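Local coordinates for tryptophanyl-tRNA synthetase (Campylobacter jejuni subsp. jejuni, PDB 3TZL) that attaches tryptophan to its cognate tRNA at the expense of ATP, working as a homodimeric class I aminoacyl-tRNA synthetase, at the interface of chains A and B. Residues are numbered along the deposited sequence; one frame, centred on the assembly and turned at random. Chains: chain A/B, Tryptophanyl-tRNA synthetase.

Contact 1: the interface of chains A and B. Residues chain A 51-54, 56-57; chain B 167, 318-321.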
loop_
_atom_site.group_PDB
_atom_site.type_symbol
_atom_site.label_atom_id
_atom_site.label_comp_id
_atom_site.label_asym_id
_atom_site.label_seq_id
_atom_site.Cartn_x
_atom_site.Cartn_y
_atom_site.Cartn_z
ATOM N N GLN A 51 -11.775 -8.217 -9.754
ATOM C CA GLN A 51 -12.414 -7.605 -8.595
ATOM C C GLN A 51 -13.819 -8.191 -8.378
ATOM O O GLN A 51 -14.691 -7.537 -7.807
ATOM C CB GLN A 51 -12.465 -6.074 -8.746
ATOM C CG GLN A 51 -11.076 -5.422 -8.898
ATOM C CD GLN A 51 -10.509 -5.555 -10.317
ATOM O OE1 GLN A 51 -11.149 -5.150 -11.287
ATOM N NE2 GLN A 51 -9.310 -6.122 -10.436
ATOM N N ASP A 52 -14.031 -9.425 -8.836
ATOM C CA ASP A 52 -15.275 -10.144 -8.557
ATOM C C ASP A 52 -15.096 -10.852 -7.226
ATOM O O ASP A 52 -14.559 -11.960 -7.170
ATOM C CB ASP A 52 -15.572 -11.159 -9.668
ATOM C CG ASP A 52 -16.801 -12.017 -9.386
ATOM O OD1 ASP A 52 -17.367 -11.953 -8.280
ATOM O OD2 ASP A 52 -17.204 -12.787 -10.286
ATOM N N GLY A 53 -15.566 -10.216 -6.156
ATOM C CA GLY A 53 -15.260 -10.649 -4.802
ATOM C C GLY A 53 -15.813 -12.006 -4.419
ATOM O O GLY A 53 -15.212 -12.736 -3.641
ATOM N N GLU A 54 -16.969 -12.348 -4.967
ATOM C CA GLU A 54 -17.604 -13.607 -4.631
ATOM C C GLU A 54 -16.748 -14.758 -5.176
ATOM O O GLU A 54 -16.521 -15.754 -4.506
ATOM C CB GLU A 54 -19.042 -13.641 -5.178
ATOM C CG GLU A 54 -19.890 -12.375 -4.829
ATOM C CD GLU A 54 -19.519 -11.099 -5.628
ATOM O OE1 GLU A 54 -19.418 -11.164 -6.870
ATOM O OE2 GLU A 54 -19.339 -10.023 -5.007
ATOM N N LEU A 56 -13.412 -14.414 -6.057
ATOM C CA LEU A 56 -12.088 -14.324 -5.411
ATOM C C LEU A 56 -12.113 -15.034 -4.071
ATOM O O LEU A 56 -11.176 -15.753 -3.705
ATOM C CB LEU A 56 -11.633 -12.854 -5.208
ATOM C CG LEU A 56 -11.254 -12.009 -6.430
ATOM C CD1 LEU A 56 -10.954 -10.546 -6.046
ATOM C CD2 LEU A 56 -10.068 -12.629 -7.164
ATOM N N LYS A 57 -13.205 -14.837 -3.346
ATOM C CA LYS A 57 -13.363 -15.423 -2.021
ATOM C C LYS A 57 -13.442 -16.943 -2.059
ATOM O O LYS A 57 -12.877 -17.616 -1.195
ATOM C CB LYS A 57 -14.616 -14.864 -1.352
ATOM C CG LYS A 57 -14.771 -15.294 0.101
ATOM C CD LYS A 57 -15.947 -14.593 0.755
ATOM C CE LYS A 57 -15.768 -14.511 2.286
ATOM N NZ LYS A 57 -16.984 -14.043 3.014
ATOM N N TRP B 167 -19.063 -1.614 -8.649
ATOM C CA TRP B 167 -19.554 -2.203 -7.402
ATOM C C TRP B 167 -20.856 -1.595 -6.834
ATOM O O TRP B 167 -21.430 -2.127 -5.885
ATOM C CB TRP B 167 -18.460 -2.120 -6.336
ATOM C CG TRP B 167 -17.366 -3.132 -6.452
ATOM C CD1 TRP B 167 -17.343 -4.256 -7.254
ATOM C CD2 TRP B 167 -16.137 -3.135 -5.724
ATOM N NE1 TRP B 167 -16.172 -4.949 -7.063
ATOM C CE2 TRP B 167 -15.410 -4.281 -6.136
ATOM C CE3 TRP B 167 -15.572 -2.279 -4.764
ATOM C CZ2 TRP B 167 -14.154 -4.586 -5.624
ATOM C CZ3 TRP B 167 -14.322 -2.588 -4.253
ATOM C CH2 TRP B 167 -13.628 -3.732 -4.685
ATOM N N GLU B 318 -17.079 -6.998 1.416
ATOM C CA GLU B 318 -18.128 -7.768 0.762
ATOM C C GLU B 318 -17.924 -7.779 -0.759
ATOM O O GLU B 318 -18.203 -8.789 -1.420
ATOM C CB GLU B 318 -19.516 -7.248 1.131
ATOM C CG GLU B 318 -20.671 -8.017 0.477
ATOM C CD GLU B 318 -20.917 -9.416 1.086
ATOM O OE1 GLU B 318 -20.065 -9.915 1.858
ATOM O OE2 GLU B 318 -21.974 -10.019 0.794
ATOM N N LYS B 319 -17.396 -6.680 -1.304
ATOM C CA LYS B 319 -17.218 -6.574 -2.758
ATOM C C LYS B 319 -15.932 -7.210 -3.281
ATOM O O LYS B 319 -15.883 -7.630 -4.435
ATOM C CB LYS B 319 -17.300 -5.113 -3.218
ATOM C CG LYS B 319 -18.575 -4.387 -2.779
ATOM C CD LYS B 319 -19.822 -5.163 -3.185
ATOM C CE LYS B 319 -20.181 -4.943 -4.628
ATOM N NZ LYS B 319 -21.117 -5.986 -5.135
ATOM N N ILE B 320 -14.888 -7.266 -2.450
ATOM C CA ILE B 320 -13.583 -7.748 -2.921
ATOM C C ILE B 320 -13.314 -9.177 -2.436
ATOM O O ILE B 320 -12.350 -9.831 -2.853
ATOM C CB ILE B 320 -12.433 -6.807 -2.482
ATOM C CG1 ILE B 320 -11.165 -7.069 -3.306
ATOM C CG2 ILE B 320 -12.145 -6.995 -1.012
ATOM C CD1 ILE B 320 -11.303 -6.756 -4.801
ATOM N N GLY B 321 -14.178 -9.662 -1.552
ATOM C CA GLY B 321 -14.141 -11.052 -1.148
ATOM C C GLY B 321 -13.355 -11.333 0.119
ATOM O O GLY B 321 -12.912 -12.460 0.329
HETATM O O HOH W 1 -18.020 -8.078 -6.296
#

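Contact 2: the interface of chains A and B. Residues chain A 43-44, 47, 83, 86, 89; chain B 90, 93-94, 317, 320, 322.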
loop_
_atom_site.group_PDB
_atom_site.type_symbol
_atom_site.label_atom_id
_atom_site.label_comp_id
_atom_site.label_asym_id
_atom_site.label_seq_id
_atom_site.Cartn_x
_atom_site.Cartn_y
_atom_site.Cartn_z
ATOM N N ASN A 43 -3.886 -13.934 -1.955
ATOM C CA ASN A 43 -5.142 -13.341 -2.406
ATOM C C ASN A 43 -5.143 -11.820 -2.636
ATOM O O ASN A 43 -6.010 -11.316 -3.354
ATOM C CB ASN A 43 -6.308 -13.741 -1.502
ATOM C CG ASN A 43 -6.136 -13.253 -0.086
ATOM O OD1 ASN A 43 -5.023 -13.232 0.442
ATOM N ND2 ASN A 43 -7.241 -12.862 0.546
ATOM N N TYR A 44 -4.198 -11.086 -2.048
ATOM C CA TYR A 44 -4.043 -9.666 -2.416
ATOM C C TYR A 44 -3.595 -9.605 -3.880
ATOM O O TYR A 44 -4.064 -8.785 -4.670
ATOM C CB TYR A 44 -2.979 -8.964 -1.547
ATOM C CG TYR A 44 -3.439 -8.492 -0.177
ATOM C CD1 TYR A 44 -4.728 -8.001 0.032
ATOM C CD2 TYR A 44 -2.571 -8.507 0.905
ATOM C CE1 TYR A 44 -5.139 -7.536 1.301
ATOM C CE2 TYR A 44 -2.968 -8.059 2.168
ATOM C CZ TYR A 44 -4.247 -7.578 2.360
ATOM O OH TYR A 44 -4.618 -7.128 3.618
HETATM N N MSE A 47 -6.182 -9.985 -6.650
HETATM C CA MSE A 47 -7.027 -8.823 -6.964
HETATM C C MSE A 47 -6.525 -8.012 -8.148
HETATM O O MSE A 47 -7.221 -7.100 -8.623
HETATM C CB MSE A 47 -7.111 -7.880 -5.757
HETATM C CG MSE A 47 -7.727 -8.479 -4.524
HETATM SE SE MSE A 47 -7.472 -7.401 -2.904
HETATM C CE MSE A 47 -8.332 -8.630 -1.675
ATOM N N SER A 83 -4.039 -11.999 3.207
ATOM C CA SER A 83 -4.852 -10.878 3.704
ATOM C C SER A 83 -5.133 -10.932 5.212
ATOM O O SER A 83 -5.624 -9.967 5.788
ATOM C CB SER A 83 -6.177 -10.844 2.957
ATOM O OG SER A 83 -6.909 -12.023 3.239
ATOM N N LYS A 86 -1.936 -8.376 7.885
ATOM C CA LYS A 86 -2.076 -7.087 7.204
ATOM C C LYS A 86 -0.819 -6.211 7.229
ATOM O O LYS A 86 -0.739 -5.189 6.531
ATOM C CB LYS A 86 -3.305 -6.361 7.740
ATOM C CG LYS A 86 -4.588 -7.072 7.274
ATOM C CD LYS A 86 -5.865 -6.440 7.779
ATOM C CE LYS A 86 -7.051 -7.392 7.565
ATOM N NZ LYS A 86 -7.314 -7.761 6.129
HETATM N N MSE A 89 0.971 -4.948 4.095
HETATM C CA MSE A 89 0.514 -3.730 3.406
HETATM C C MSE A 89 1.335 -2.501 3.736
HETATM O O MSE A 89 1.643 -1.692 2.868
HETATM C CB MSE A 89 -0.942 -3.425 3.732
HETATM C CG MSE A 89 -1.878 -4.412 3.145
HETATM SE SE MSE A 89 -2.449 -4.019 1.310
HETATM C CE MSE A 89 -0.851 -3.747 0.292
ATOM N N GLU B 90 -4.905 -0.842 3.298
ATOM C CA GLU B 90 -5.646 -1.872 2.609
ATOM C C GLU B 90 -6.464 -1.244 1.493
ATOM O O GLU B 90 -6.473 -1.748 0.376
ATOM C CB GLU B 90 -6.537 -2.614 3.599
ATOM C CG GLU B 90 -7.049 -3.942 3.070
ATOM C CD GLU B 90 -7.365 -4.916 4.178
ATOM O OE1 GLU B 90 -6.869 -6.073 4.117
ATOM O OE2 GLU B 90 -8.113 -4.528 5.104
ATOM N N TRP B 93 -4.341 -0.310 -1.645
ATOM C CA TRP B 93 -4.106 -1.441 -2.549
ATOM C C TRP B 93 -5.349 -1.779 -3.387
ATOM O O TRP B 93 -5.252 -2.047 -4.584
ATOM C CB TRP B 93 -3.683 -2.675 -1.760
ATOM C CG TRP B 93 -3.645 -3.935 -2.580
ATOM C CD1 TRP B 93 -4.490 -5.007 -2.476
ATOM C CD2 TRP B 93 -2.712 -4.259 -3.622
ATOM N NE1 TRP B 93 -4.152 -5.972 -3.391
ATOM C CE2 TRP B 93 -3.055 -5.549 -4.101
ATOM C CE3 TRP B 93 -1.621 -3.587 -4.200
ATOM C CZ2 TRP B 93 -2.347 -6.184 -5.135
ATOM C CZ3 TRP B 93 -0.914 -4.221 -5.239
ATOM C CH2 TRP B 93 -1.283 -5.508 -5.690
ATOM N N ILE B 94 -6.518 -1.780 -2.758
ATOM C CA ILE B 94 -7.742 -2.010 -3.512
ATOM C C ILE B 94 -7.974 -0.959 -4.606
ATOM O O ILE B 94 -8.250 -1.307 -5.757
ATOM C CB ILE B 94 -8.946 -2.136 -2.575
ATOM C CG1 ILE B 94 -8.855 -3.462 -1.829
ATOM C CG2 ILE B 94 -10.256 -2.061 -3.332
ATOM C CD1 ILE B 94 -9.565 -3.442 -0.508
ATOM N N TYR B 317 -15.105 -5.065 1.843
ATOM C CA TYR B 317 -14.793 -6.482 2.009
ATOM C C TYR B 317 -15.810 -7.376 1.323
ATOM O O TYR B 317 -15.452 -8.408 0.742
ATOM C CB TYR B 317 -14.764 -6.868 3.489
ATOM C CG TYR B 317 -13.434 -6.623 4.176
ATOM C CD1 TYR B 317 -12.495 -5.774 3.621
ATOM C CD2 TYR B 317 -13.115 -7.272 5.377
ATOM C CE1 TYR B 317 -11.269 -5.554 4.245
ATOM C CE2 TYR B 317 -11.889 -7.061 6.013
ATOM C CZ TYR B 317 -10.976 -6.190 5.441
ATOM O OH TYR B 317 -9.763 -5.952 6.046
ATOM N N ILE B 320 -14.888 -7.266 -2.450
ATOM C CA ILE B 320 -13.583 -7.748 -2.921
ATOM C C ILE B 320 -13.314 -9.177 -2.436
ATOM O O ILE B 320 -12.350 -9.831 -2.853
ATOM C CB ILE B 320 -12.433 -6.807 -2.482
ATOM C CG1 ILE B 320 -11.165 -7.069 -3.306
ATOM C CG2 ILE B 320 -12.145 -6.995 -1.012
ATOM C CD1 ILE B 320 -11.303 -6.756 -4.801
ATOM N N LEU B 322 -13.177 -10.324 0.967
ATOM C CA LEU B 322 -12.412 -10.512 2.192
ATOM C C LEU B 322 -13.344 -10.755 3.361
ATOM O O LEU B 322 -12.913 -11.281 4.392
ATOM C CB LEU B 322 -11.518 -9.310 2.480
ATOM C CG LEU B 322 -10.333 -9.174 1.541
ATOM C CD1 LEU B 322 -9.500 -7.970 1.921
ATOM C CD2 LEU B 322 -9.513 -10.479 1.592
ATOM O OXT LEU B 322 -14.532 -10.433 3.284
#

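Contact 1: the interface of chains A and B
The C-terminal end of helix 291-320 of chain B abuts the N-terminal end of helix 53-69 of chain A and the loop leading into it, forming a patch of the homodimer interface. Direct polar contact runs through the indole of B:Trp167, the last residue of helix 150-167. NE1 of B:Trp167 donates to the main-chain carbonyl O of A:Gln51 at 3.1 Å, the angle at the hydrogen being 153°; the oxygen lies 4° out of the indole plane, and NE1 in turn lies in the plane of the carbonyl. CB of B:Lys319 sits over the centre of one indole face, 3.4 Å above it, so a neighbour from the same chain probably helps to fix the tilt of the ring.

A water adds a second polar link: it lies 2.9 Å from the carbonyl O of B:Lys319 and also joins the backbone N of A:Gly53 and OE2, a carboxylate oxygen, of A:Glu54. That glutamate is poorly ordered, so its share in the bridge is less certain.

Apolar contact fills in around these links. The backbone of A:Gly53 lies against B:Ile320 and B:Gly321, with 3.8 Å between the CA atoms of the two glycines. With CG anti to the backbone N (chi1 -173°), A:Lys57 runs its extended chain past B:Gly321, its CB 3.8 Å from the glycine CA. The CD1 methyl of B:Ile320 obliquely meets CD1 of A:Leu56 at 4.0 Å and also reaches CA of A:Gln51. The patch thus docks the end of the long C-terminal helix on the partner subunit and helps hold the dimer together.

Contact 2: the interface of chains A and B
Packing is tight where A:Tyr44, A:Met47 and A:Met89, the last two selenomethionines, pack against B:Trp93 of helix 87-96. B:Trp93, its CG anti to the backbone N (chi1 170°), directs the NE1 edge of the indole at the main-chain O of A:Tyr44; this hydrogen bond is weak, although the oxygen lies in the ring plane. A:Tyr44 and A:Met89 lie on one side of the indole, the tyrosine ring meeting its five-membered ring edge-to-face, 69° apart. SE of A:Met89 bears on CB of B:Trp93 at 3.6 Å and lies over one face of A:Tyr44, toward its rim, with CB of A:Ser83 similarly offset on the opposite face. SE of the extended A:Met47 sits beside NE1 and CD1 of the indole; this side chain crosses B:Ile320 at about a right angle, its CE methyl 3.6 Å from CG1, and touches B:Leu322.

A tight polar grip adjoins. OE1 of B:Glu90 accepts from the phenol OH of A:Tyr44 at 2.5 Å, met from above the carboxylate plane. The syn lone pair of B:Glu90 OE1 takes NZ of A:Lys86 at 2.7 Å, a salt bridge expected to favour the ionised carboxylate. A bend at chi4 (-61°) turns NZ of A:Lys86 tip to tip onto the phenol OH of B:Tyr317 at 3.0 Å, while the carbonyl O of A:Ser83 holds it from its own chain.

The looser side is slight: B:Ile94 and A:Asn43 bury little, A:Asn43 mainly bracing A:Ser83, its ND2 bonding OG at 2.8 Å nearly straight. Together, apolar packing and a shared carboxylate fasten helix 87-96 and the C-terminus to the other subunit, supporting the homodimer.

Contact 1 and contact 2 are neighbouring parts of one two-fold interface, about 10 Å apart between the centres of their C-alpha atoms. B:Ile320, at the end of helix 291-320, belongs to both. The last residues of that helix and the C-terminal tail of chain B thereby extend from the start of helix 53-69 to the 43-47 and 82-84 segments of chain A, beside helix 87-96 of their own chain, so the two patches probably act together. Because the symmetry repeats the pair with the chains exchanged, each subunit's C-terminus packs against the other, a reciprocal arrangement suited to a stable homodimer.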